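Local coordinates for protein arginyl-trna synthetase (PDB 1IQ0) that probably charges its cognate tRNA with L-arginine, spending ATP and releasing AMP and diphosphate, as a monomeric class I aminoacyl-tRNA synthetase, at residues T110-N115 with V120-N125; Y176-G181 with A402-E407; A222-M227 with R322-P327; Y385-V388 with R393-S396. All blocks are in the same frame, centred on the assembly; numbering follows the deposited sequence.

Interaction 1: T110-N115 with V120-N125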
# COMPACT_ATOMS: atom_id res chain seq x y z
N THR A 110 -5.66 0.83 -8.63
CA THR A 110 -5.94 0.03 -9.83
C THR A 110 -6.59 1.03 -10.80
O THR A 110 -5.87 1.79 -11.45
CB THR A 110 -6.89 -1.15 -9.52
OG1 THR A 110 -6.36 -1.92 -8.43
CG2 THR A 110 -7.01 -2.08 -10.75
N SER A 111 -7.91 1.05 -10.89
CA SER A 111 -8.60 2.01 -11.75
C SER A 111 -7.98 2.16 -13.13
O SER A 111 -7.63 3.26 -13.53
CB SER A 111 -8.62 3.39 -11.09
OG SER A 111 -9.25 3.35 -9.83
N VAL A 112 -7.86 1.07 -13.87
CA VAL A 112 -7.27 1.14 -15.20
C VAL A 112 -8.35 1.23 -16.26
O VAL A 112 -9.50 0.85 -16.01
CB VAL A 112 -6.41 -0.11 -15.50
CG1 VAL A 112 -5.31 -0.25 -14.44
CG2 VAL A 112 -7.28 -1.35 -15.52
N ASN A 113 -8.00 1.75 -17.43
CA ASN A 113 -8.96 1.83 -18.51
C ASN A 113 -9.44 0.41 -18.78
O ASN A 113 -8.64 -0.50 -18.94
CB ASN A 113 -8.31 2.43 -19.76
CG ASN A 113 -8.14 3.93 -19.66
OD1 ASN A 113 -9.04 4.64 -19.22
ND2 ASN A 113 -6.99 4.43 -20.08
N PRO A 114 -10.77 0.21 -18.80
CA PRO A 114 -11.31 -1.13 -19.04
C PRO A 114 -11.39 -1.43 -20.54
O PRO A 114 -12.47 -1.70 -21.06
CB PRO A 114 -12.68 -1.07 -18.38
CG PRO A 114 -13.10 0.37 -18.65
CD PRO A 114 -11.83 1.15 -18.38
N ASN A 115 -10.25 -1.42 -21.21
CA ASN A 115 -10.23 -1.63 -22.66
C ASN A 115 -9.25 -2.69 -23.16
O ASN A 115 -9.20 -2.95 -24.36
CB ASN A 115 -9.94 -0.29 -23.34
CG ASN A 115 -8.52 0.18 -23.10
OD1 ASN A 115 -7.97 0.01 -22.01
ND2 ASN A 115 -7.90 0.76 -24.13
N VAL A 120 2.50 -4.30 -16.95
CA VAL A 120 3.40 -4.14 -15.81
C VAL A 120 3.28 -2.83 -15.05
O VAL A 120 3.46 -2.81 -13.83
CB VAL A 120 4.88 -4.32 -16.23
CG1 VAL A 120 5.07 -5.69 -16.85
CG2 VAL A 120 5.28 -3.23 -17.21
N GLY A 121 2.98 -1.74 -15.75
CA GLY A 121 2.84 -0.46 -15.08
C GLY A 121 1.74 -0.49 -14.03
O GLY A 121 1.82 0.21 -13.01
N HIS A 122 0.74 -1.32 -14.26
CA HIS A 122 -0.40 -1.46 -13.36
C HIS A 122 -0.08 -2.34 -12.15
O HIS A 122 -0.81 -2.32 -11.16
CB HIS A 122 -1.59 -2.05 -14.12
CG HIS A 122 -2.05 -1.20 -15.26
ND1 HIS A 122 -2.44 -1.73 -16.48
CD2 HIS A 122 -2.19 0.14 -15.37
CE1 HIS A 122 -2.81 -0.75 -17.28
NE2 HIS A 122 -2.67 0.39 -16.64
N LEU A 123 1.00 -3.11 -12.25
CA LEU A 123 1.42 -4.01 -11.18
C LEU A 123 1.73 -3.30 -9.88
O LEU A 123 1.18 -3.63 -8.83
CB LEU A 123 2.66 -4.80 -11.60
CG LEU A 123 2.53 -6.31 -11.74
CD1 LEU A 123 3.89 -6.87 -12.09
CD2 LEU A 123 2.01 -6.93 -10.45
N ARG A 124 2.63 -2.32 -9.94
CA ARG A 124 3.01 -1.58 -8.76
C ARG A 124 1.81 -0.88 -8.11
O ARG A 124 1.67 -0.86 -6.89
CB ARG A 124 4.10 -0.55 -9.08
CG ARG A 124 4.33 0.42 -7.94
CD ARG A 124 5.74 0.43 -7.39
NE ARG A 124 6.65 1.19 -8.22
CZ ARG A 124 7.80 1.71 -7.79
NH1 ARG A 124 8.18 1.56 -6.53
NH2 ARG A 124 8.59 2.35 -8.64
N ASN A 125 0.94 -0.30 -8.95
CA ASN A 125 -0.24 0.41 -8.48
C ASN A 125 -1.05 -0.50 -7.57
O ASN A 125 -1.35 -0.16 -6.43
CB ASN A 125 -1.10 0.85 -9.67
CG ASN A 125 -2.34 1.65 -9.26
OD1 ASN A 125 -2.56 2.76 -9.76
ND2 ASN A 125 -3.14 1.09 -8.36

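Interaction 2: Y176-G181 with A402-E407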
# COMPACT_ATOMS: atom_id res chain seq x y z
N TYR A 176 -10.72 -12.90 -22.27
CA TYR A 176 -11.40 -11.81 -22.95
C TYR A 176 -10.69 -10.47 -23.09
O TYR A 176 -10.73 -9.87 -24.17
CB TYR A 176 -12.79 -11.60 -22.35
CG TYR A 176 -13.71 -10.83 -23.27
CD1 TYR A 176 -13.84 -9.45 -23.19
CD2 TYR A 176 -14.44 -11.50 -24.27
CE1 TYR A 176 -14.66 -8.74 -24.07
CE2 TYR A 176 -15.26 -10.81 -25.15
CZ TYR A 176 -15.36 -9.43 -25.04
OH TYR A 176 -16.17 -8.73 -25.91
N ASP A 177 -10.02 -9.99 -22.04
CA ASP A 177 -9.37 -8.70 -22.17
C ASP A 177 -8.14 -8.75 -23.06
O ASP A 177 -7.68 -7.71 -23.55
CB ASP A 177 -9.06 -8.08 -20.79
CG ASP A 177 -8.20 -8.97 -19.90
OD1 ASP A 177 -8.22 -10.21 -20.06
OD2 ASP A 177 -7.53 -8.40 -19.01
N HIS A 178 -7.60 -9.95 -23.28
CA HIS A 178 -6.45 -10.10 -24.18
C HIS A 178 -6.98 -10.02 -25.61
O HIS A 178 -6.34 -9.48 -26.50
CB HIS A 178 -5.74 -11.44 -23.96
CG HIS A 178 -4.76 -11.41 -22.83
ND1 HIS A 178 -5.14 -11.52 -21.51
CD2 HIS A 178 -3.42 -11.24 -22.82
CE1 HIS A 178 -4.07 -11.42 -20.74
NE2 HIS A 178 -3.01 -11.25 -21.51
N PHE A 179 -8.17 -10.59 -25.81
CA PHE A 179 -8.85 -10.57 -27.10
C PHE A 179 -9.13 -9.10 -27.45
O PHE A 179 -8.88 -8.65 -28.58
CB PHE A 179 -10.16 -11.36 -26.98
CG PHE A 179 -11.12 -11.14 -28.11
CD1 PHE A 179 -10.78 -11.47 -29.42
CD2 PHE A 179 -12.40 -10.65 -27.85
CE1 PHE A 179 -11.68 -11.30 -30.45
CE2 PHE A 179 -13.32 -10.48 -28.88
CZ PHE A 179 -12.96 -10.81 -30.19
N ALA A 180 -9.63 -8.33 -26.47
CA ALA A 180 -9.92 -6.91 -26.68
C ALA A 180 -8.64 -6.15 -26.96
O ALA A 180 -8.60 -5.28 -27.84
CB ALA A 180 -10.62 -6.33 -25.45
N GLY A 181 -7.58 -6.48 -26.22
CA GLY A 181 -6.31 -5.79 -26.41
C GLY A 181 -5.74 -6.00 -27.81
O GLY A 181 -5.12 -5.10 -28.38
N ALA A 402 5.16 -4.55 -25.35
CA ALA A 402 4.85 -4.60 -23.93
C ALA A 402 4.48 -6.02 -23.50
O ALA A 402 4.20 -6.88 -24.34
CB ALA A 402 3.72 -3.64 -23.60
N VAL A 403 4.48 -6.25 -22.19
CA VAL A 403 4.14 -7.56 -21.65
C VAL A 403 3.03 -7.40 -20.62
O VAL A 403 3.10 -6.54 -19.74
CB VAL A 403 5.37 -8.23 -20.99
CG1 VAL A 403 5.00 -9.61 -20.47
CG2 VAL A 403 6.50 -8.32 -21.99
N SER A 404 1.99 -8.22 -20.75
CA SER A 404 0.85 -8.17 -19.85
C SER A 404 1.18 -8.75 -18.48
O SER A 404 2.11 -9.55 -18.34
CB SER A 404 -0.32 -8.97 -20.43
OG SER A 404 -0.02 -10.35 -20.40
N VAL A 405 0.41 -8.35 -17.49
CA VAL A 405 0.60 -8.83 -16.13
C VAL A 405 0.34 -10.32 -16.09
O VAL A 405 1.01 -11.06 -15.37
CB VAL A 405 -0.35 -8.11 -15.15
CG1 VAL A 405 -0.31 -8.78 -13.78
CG2 VAL A 405 0.04 -6.64 -15.03
N ASP A 406 -0.64 -10.77 -16.87
CA ASP A 406 -0.96 -12.19 -16.89
C ASP A 406 0.22 -13.03 -17.37
O ASP A 406 0.41 -14.16 -16.91
CB ASP A 406 -2.17 -12.45 -17.79
CG ASP A 406 -3.46 -11.93 -17.18
OD1 ASP A 406 -3.55 -11.86 -15.94
OD2 ASP A 406 -4.38 -11.60 -17.96
N GLU A 407 1.03 -12.47 -18.27
CA GLU A 407 2.19 -13.19 -18.77
C GLU A 407 3.29 -13.19 -17.71
O GLU A 407 3.95 -14.20 -17.52
CB GLU A 407 2.72 -12.55 -20.05
CG GLU A 407 1.76 -12.69 -21.23
CD GLU A 407 2.26 -11.97 -22.47
OE1 GLU A 407 3.32 -12.37 -23.00
OE2 GLU A 407 1.59 -11.01 -22.89
O HOH W 1 -5.44 -8.64 -17.37

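Interaction 3: A222-M227 with R322-P327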
# COMPACT_ATOMS: atom_id res chain seq x y z
N ALA A 222 -12.70 -9.79 -16.99
CA ALA A 222 -11.45 -10.50 -17.30
C ALA A 222 -10.26 -9.79 -16.64
O ALA A 222 -9.31 -10.45 -16.21
CB ALA A 222 -11.25 -10.59 -18.82
N GLN A 223 -10.30 -8.47 -16.58
CA GLN A 223 -9.21 -7.74 -15.94
C GLN A 223 -9.23 -8.09 -14.46
O GLN A 223 -8.19 -8.19 -13.81
CB GLN A 223 -9.40 -6.23 -16.05
CG GLN A 223 -9.32 -5.65 -17.44
CD GLN A 223 -9.55 -4.16 -17.41
OE1 GLN A 223 -10.52 -3.70 -16.81
NE2 GLN A 223 -8.67 -3.39 -18.03
N MET A 224 -10.44 -8.26 -13.93
CA MET A 224 -10.62 -8.57 -12.51
C MET A 224 -10.02 -9.92 -12.13
O MET A 224 -9.68 -10.13 -10.97
CB MET A 224 -12.11 -8.53 -12.14
CG MET A 224 -12.36 -8.49 -10.64
SD MET A 224 -14.02 -7.86 -10.25
CE MET A 224 -13.95 -6.26 -11.04
N ALA A 225 -9.90 -10.83 -13.09
CA ALA A 225 -9.31 -12.14 -12.80
C ALA A 225 -7.83 -11.92 -12.46
O ALA A 225 -7.27 -12.60 -11.60
CB ALA A 225 -9.44 -13.06 -14.01
N THR A 226 -7.22 -10.95 -13.13
CA THR A 226 -5.82 -10.61 -12.89
C THR A 226 -5.67 -9.94 -11.52
O THR A 226 -4.74 -10.23 -10.76
CB THR A 226 -5.30 -9.65 -13.99
OG1 THR A 226 -5.55 -10.23 -15.28
CG2 THR A 226 -3.80 -9.41 -13.83
N MET A 227 -6.59 -9.03 -11.20
CA MET A 227 -6.57 -8.33 -9.92
C MET A 227 -6.66 -9.36 -8.80
O MET A 227 -5.95 -9.28 -7.80
CB MET A 227 -7.77 -7.37 -9.82
CG MET A 227 -7.72 -6.21 -10.80
SD MET A 227 -9.30 -5.30 -10.86
CE MET A 227 -9.23 -4.62 -12.55
N ARG A 322 -25.22 -1.44 -5.44
CA ARG A 322 -25.85 -2.76 -5.38
C ARG A 322 -24.73 -3.79 -5.50
O ARG A 322 -23.58 -3.44 -5.77
CB ARG A 322 -26.85 -2.93 -6.53
CG ARG A 322 -26.20 -2.92 -7.91
CD ARG A 322 -27.23 -2.89 -9.04
NE ARG A 322 -28.03 -4.11 -9.11
CZ ARG A 322 -29.27 -4.22 -8.64
NH1 ARG A 322 -29.86 -3.18 -8.08
NH2 ARG A 322 -29.91 -5.38 -8.74
N PRO A 323 -25.05 -5.08 -5.29
CA PRO A 323 -24.01 -6.12 -5.40
C PRO A 323 -23.48 -6.24 -6.83
O PRO A 323 -24.25 -6.14 -7.79
CB PRO A 323 -24.74 -7.39 -4.96
CG PRO A 323 -25.80 -6.88 -4.02
CD PRO A 323 -26.30 -5.65 -4.76
N TYR A 324 -22.18 -6.44 -6.97
CA TYR A 324 -21.58 -6.58 -8.28
C TYR A 324 -21.40 -8.06 -8.58
O TYR A 324 -20.68 -8.76 -7.87
CB TYR A 324 -20.22 -5.89 -8.34
CG TYR A 324 -19.53 -6.03 -9.68
CD1 TYR A 324 -20.09 -5.47 -10.84
CD2 TYR A 324 -18.31 -6.71 -9.80
CE1 TYR A 324 -19.46 -5.59 -12.07
CE2 TYR A 324 -17.68 -6.84 -11.03
CZ TYR A 324 -18.26 -6.28 -12.16
OH TYR A 324 -17.63 -6.39 -13.38
N GLU A 325 -22.07 -8.52 -9.64
CA GLU A 325 -21.99 -9.92 -10.03
C GLU A 325 -20.60 -10.22 -10.59
O GLU A 325 -20.19 -9.65 -11.60
CB GLU A 325 -23.06 -10.23 -11.08
CG GLU A 325 -23.10 -11.69 -11.50
CD GLU A 325 -24.18 -11.99 -12.51
OE1 GLU A 325 -24.15 -11.41 -13.62
OE2 GLU A 325 -25.07 -12.81 -12.21
N ASN A 326 -19.88 -11.10 -9.91
CA ASN A 326 -18.53 -11.48 -10.33
C ASN A 326 -18.14 -12.73 -9.55
O ASN A 326 -18.66 -12.98 -8.47
CB ASN A 326 -17.54 -10.36 -10.02
CG ASN A 326 -17.14 -10.32 -8.56
OD1 ASN A 326 -16.09 -10.83 -8.19
ND2 ASN A 326 -17.99 -9.73 -7.73
N PRO A 327 -17.23 -13.54 -10.10
CA PRO A 327 -16.82 -14.77 -9.41
C PRO A 327 -15.65 -14.65 -8.45
O PRO A 327 -15.21 -15.65 -7.89
CB PRO A 327 -16.51 -15.71 -10.57
CG PRO A 327 -15.86 -14.77 -11.55
CD PRO A 327 -16.77 -13.55 -11.51

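Interaction 4: Y385-V388 with R393-S396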
# COMPACT_ATOMS: atom_id res chain seq x y z
N TYR A 385 3.91 6.74 -7.67
CA TYR A 385 4.96 5.75 -7.84
C TYR A 385 5.67 5.86 -9.18
O TYR A 385 5.10 6.34 -10.16
CB TYR A 385 4.37 4.35 -7.68
CG TYR A 385 3.26 4.07 -8.66
CD1 TYR A 385 3.54 3.60 -9.94
CD2 TYR A 385 1.92 4.30 -8.31
CE1 TYR A 385 2.51 3.35 -10.85
CE2 TYR A 385 0.89 4.06 -9.21
CZ TYR A 385 1.19 3.59 -10.48
OH TYR A 385 0.17 3.31 -11.36
N GLU A 386 6.92 5.42 -9.21
CA GLU A 386 7.72 5.46 -10.43
C GLU A 386 7.46 4.26 -11.33
O GLU A 386 6.74 3.32 -10.97
CB GLU A 386 9.21 5.51 -10.09
CG GLU A 386 9.82 6.90 -10.12
CD GLU A 386 9.60 7.60 -11.45
OE1 GLU A 386 9.35 6.92 -12.46
OE2 GLU A 386 9.69 8.85 -11.47
N THR A 387 8.07 4.30 -12.51
CA THR A 387 7.94 3.27 -13.53
C THR A 387 8.53 1.93 -13.11
O THR A 387 9.43 1.87 -12.27
CB THR A 387 8.66 3.70 -14.83
OG1 THR A 387 8.28 5.05 -15.16
CG2 THR A 387 8.28 2.79 -15.98
N VAL A 388 8.03 0.87 -13.72
CA VAL A 388 8.50 -0.48 -13.47
C VAL A 388 8.99 -1.06 -14.79
O VAL A 388 8.25 -1.11 -15.77
CB VAL A 388 7.39 -1.40 -12.91
CG1 VAL A 388 7.92 -2.83 -12.81
CG2 VAL A 388 6.95 -0.91 -11.55
N ARG A 393 13.78 -3.51 -19.36
CA ARG A 393 13.07 -2.98 -20.52
C ARG A 393 11.85 -2.14 -20.14
O ARG A 393 11.06 -2.53 -19.28
CB ARG A 393 12.63 -4.14 -21.42
CG ARG A 393 11.99 -3.71 -22.73
CD ARG A 393 12.98 -2.97 -23.61
NE ARG A 393 14.22 -3.73 -23.80
CZ ARG A 393 14.28 -4.95 -24.32
NH1 ARG A 393 13.17 -5.57 -24.71
NH2 ARG A 393 15.45 -5.56 -24.45
N GLN A 394 11.71 -0.99 -20.79
CA GLN A 394 10.58 -0.11 -20.54
C GLN A 394 9.39 -0.68 -21.30
O GLN A 394 9.53 -1.06 -22.46
CB GLN A 394 10.90 1.30 -21.04
CG GLN A 394 9.73 2.27 -21.03
CD GLN A 394 9.09 2.41 -19.66
OE1 GLN A 394 8.42 1.49 -19.18
NE2 GLN A 394 9.30 3.56 -19.02
N MET A 395 8.23 -0.75 -20.65
CA MET A 395 7.03 -1.28 -21.29
C MET A 395 6.16 -0.17 -21.88
O MET A 395 5.01 0.01 -21.49
CB MET A 395 6.21 -2.10 -20.30
CG MET A 395 6.16 -3.59 -20.63
SD MET A 395 7.77 -4.41 -20.55
CE MET A 395 8.37 -4.19 -22.23
N SER A 396 6.73 0.57 -22.82
CA SER A 396 6.03 1.67 -23.48
C SER A 396 6.39 1.70 -24.96
O SER A 396 6.51 2.76 -25.57
CB SER A 396 6.41 3.00 -22.82
OG SER A 396 5.72 4.08 -23.42

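Interaction 1: T110-N115 with V120-N125
The imidazole of His122 receives a methyl group on one face: Val112 CG1 stands 3.4 Å from the ring centroid and only 16° off the ring normal, a CH-pi contact. The methyl is displaced a little toward the rim, so its closest atom is His122 CD2, at 3.3 Å from Val112 CG1. At the ring's edge ND1 accepts a hydrogen bond from the backbone N of His119, and the two histidine rings are stacked. These constraints together fix the rotation of the His122 imidazole. Val112 presents this methyl because CG1 stands anti to its carbonyl carbon (chi1 -58°), while its other branch, CG2, lies near Gln223 of helix 213-229. Further along, Thr110 and Asn125 bring their CA atoms to 5.9 Å, where the loop after strand 104-108 passes the first turns of helix 120-138. Thr110 OG1 is bonded to Tyr234 OH. Residues 112-122 form the predicted HIGH region, the ATP-binding signature of class I synthetases, here with His119 and His122 as its two histidines. Chemically, the loop offers His122 an apolar surface on this face, while ND1 takes a polar bond from His119 N.

Interaction 2: Y176-G181 with A402-E407
A helix N-terminus is met here by a histidine from another helix: His178, in the first turn of helix 176-189, reaches Ser404, the N-cap of helix 405-423. His178 NE2 and Ser404 OG are 3.3 Å apart in a weak but nearly straight hydrogen bond (166°), in which either group could be the donor, and the hydroxyl lies at the edge of the imidazole, in its plane. Ser404 OG is also the capping acceptor for Glu407 N, at 3.2 Å. It can take that place because its chi1 of 70° turns OG between its own backbone N and carbonyl carbon, back toward the first helical turn. The capped helix follows the loop after strand 380-390 in the catalytic domain, so the contact joins pieces of that domain more than 200 residues apart. An alanine in place of His178 would probably leave Ser404 OG with its capping bond but without the imidazole partner, and open a gap beside Asp406. The Asp406 carboxylate lies nearly coplanar with the histidine ring, 29° from it. A water donates to Asp177 OD2 at 2.7 Å and to Asp406 OD2 at 3.2 Å, bridging two acidic groups whose nearest oxygens, Asp177 OD1 and Asp406 OD2, are 4.6 Å apart. Lys175 NZ forms salt bridges with both carboxylates, which is likely to offset their mutual repulsion.

Interaction 3: A222-M227 with R322-P327
Met224 leaves its helix with CG anti to the backbone N (chi1 -165°); the extended chi1 and chi2 carry SD out to the edge of the Tyr324 ring, and the bend at chi3 (-58°) swings CE to the same corner. The tyrosine approaches from the opposite direction, its own CG likewise anti to N, and offers the same atom to both: CE2 lies 3.8 Å from Met224 CE and 3.9 Å from Met224 SD. The sulfur is at the ring's edge, 5.2 Å from the Tyr324 centroid and 78° off the normal. Crossing the methionine at about a right angle, Asn326 brings OD1 to 4.2 Å from Met224 SD. The amide of Asn326 mainly serves its own loop: ND2 donates to Tyr324 O at 2.9 Å, approaching from above the carbonyl plane, and OD1 accepts from the backbone N of both Tyr328 and Tyr329. With an alanine here, Tyr324 O and the two N-H groups would probably lose these mates and the loop would be likely to shift against the sulfur. Tyr324 OH bonds Asn217 ND2, and the ring also touches Leu220 and Leu221, so helix 213-229 holds the tyrosine at several points. The arrangement is a Met-aromatic contact, joining that helix to the loop between antiparallel strands 320-323 and 333-335 near one end of the large mixed sheet.

Interaction 4: Y385-V388 with R393-S396
This is a small van der Waals contact between a threonine methyl and a glutamine amide, placed where strand 380-390 is interrupted and where the loop after it folds back past the same strand. Thr387 CG2 lies 3.3 Å from Gln394 NE2 and 3.5 Å from Gln394 OE1. The methyl sits beyond the amide oxygen and nitrogen, roughly on the continuation of the Gln394 CG-CD bond, and the two side chains cross at about a right angle. With CG2 anti to the backbone N, Thr387 extends its methyl toward the loop; Gln394 starts out extended but bends at chi2 (56°), which turns its end inward. Each polar neighbour is held on its own side. Thr387 N donates to Glu386 OE1 at 2.9 Å, meeting the anti side of a carboxylate that is also salt-bridged through OE2 to Arg356. Within the loop, Gln394 OE1 takes a weak bond from Met395 N, at 2.7 Å. In class I synthetases the loop at this point of the fold bears the KMSKS signature, and Met395 followed by Ser396 is consistent with its counterpart here. Gln394 is solvent-exposed and touches a crystal neighbour, so its rotamer may partly reflect the lattice. The chemistry implies a light, undirected touch: the methyl limits where the amide can go but gives it no polar partner.

Interaction 1 is the buried contact of the four; interactions 2, 3 and 4 are partly buried, and interaction 4 includes an exposed residue. Their chemistry differs: apolar groups or sulfur against rings in 1 and 3, capping, water and charge in 2, and a bare methyl-amide touch in 4. Helix 213-229 ties three of them together: Gln223 NE2 bonds Asn113 O of interaction 1, and Thr226 OG1 bonds Asp406 OD1 of interaction 2. Helix 120-138 reaches interaction 4 through a weak hydrogen bond from Arg124 NH2 to Glu386 O, and Met395 packs on both Val120 and Val403. Interactions 3 and 4 stay about 12 Å apart at their nearest atoms.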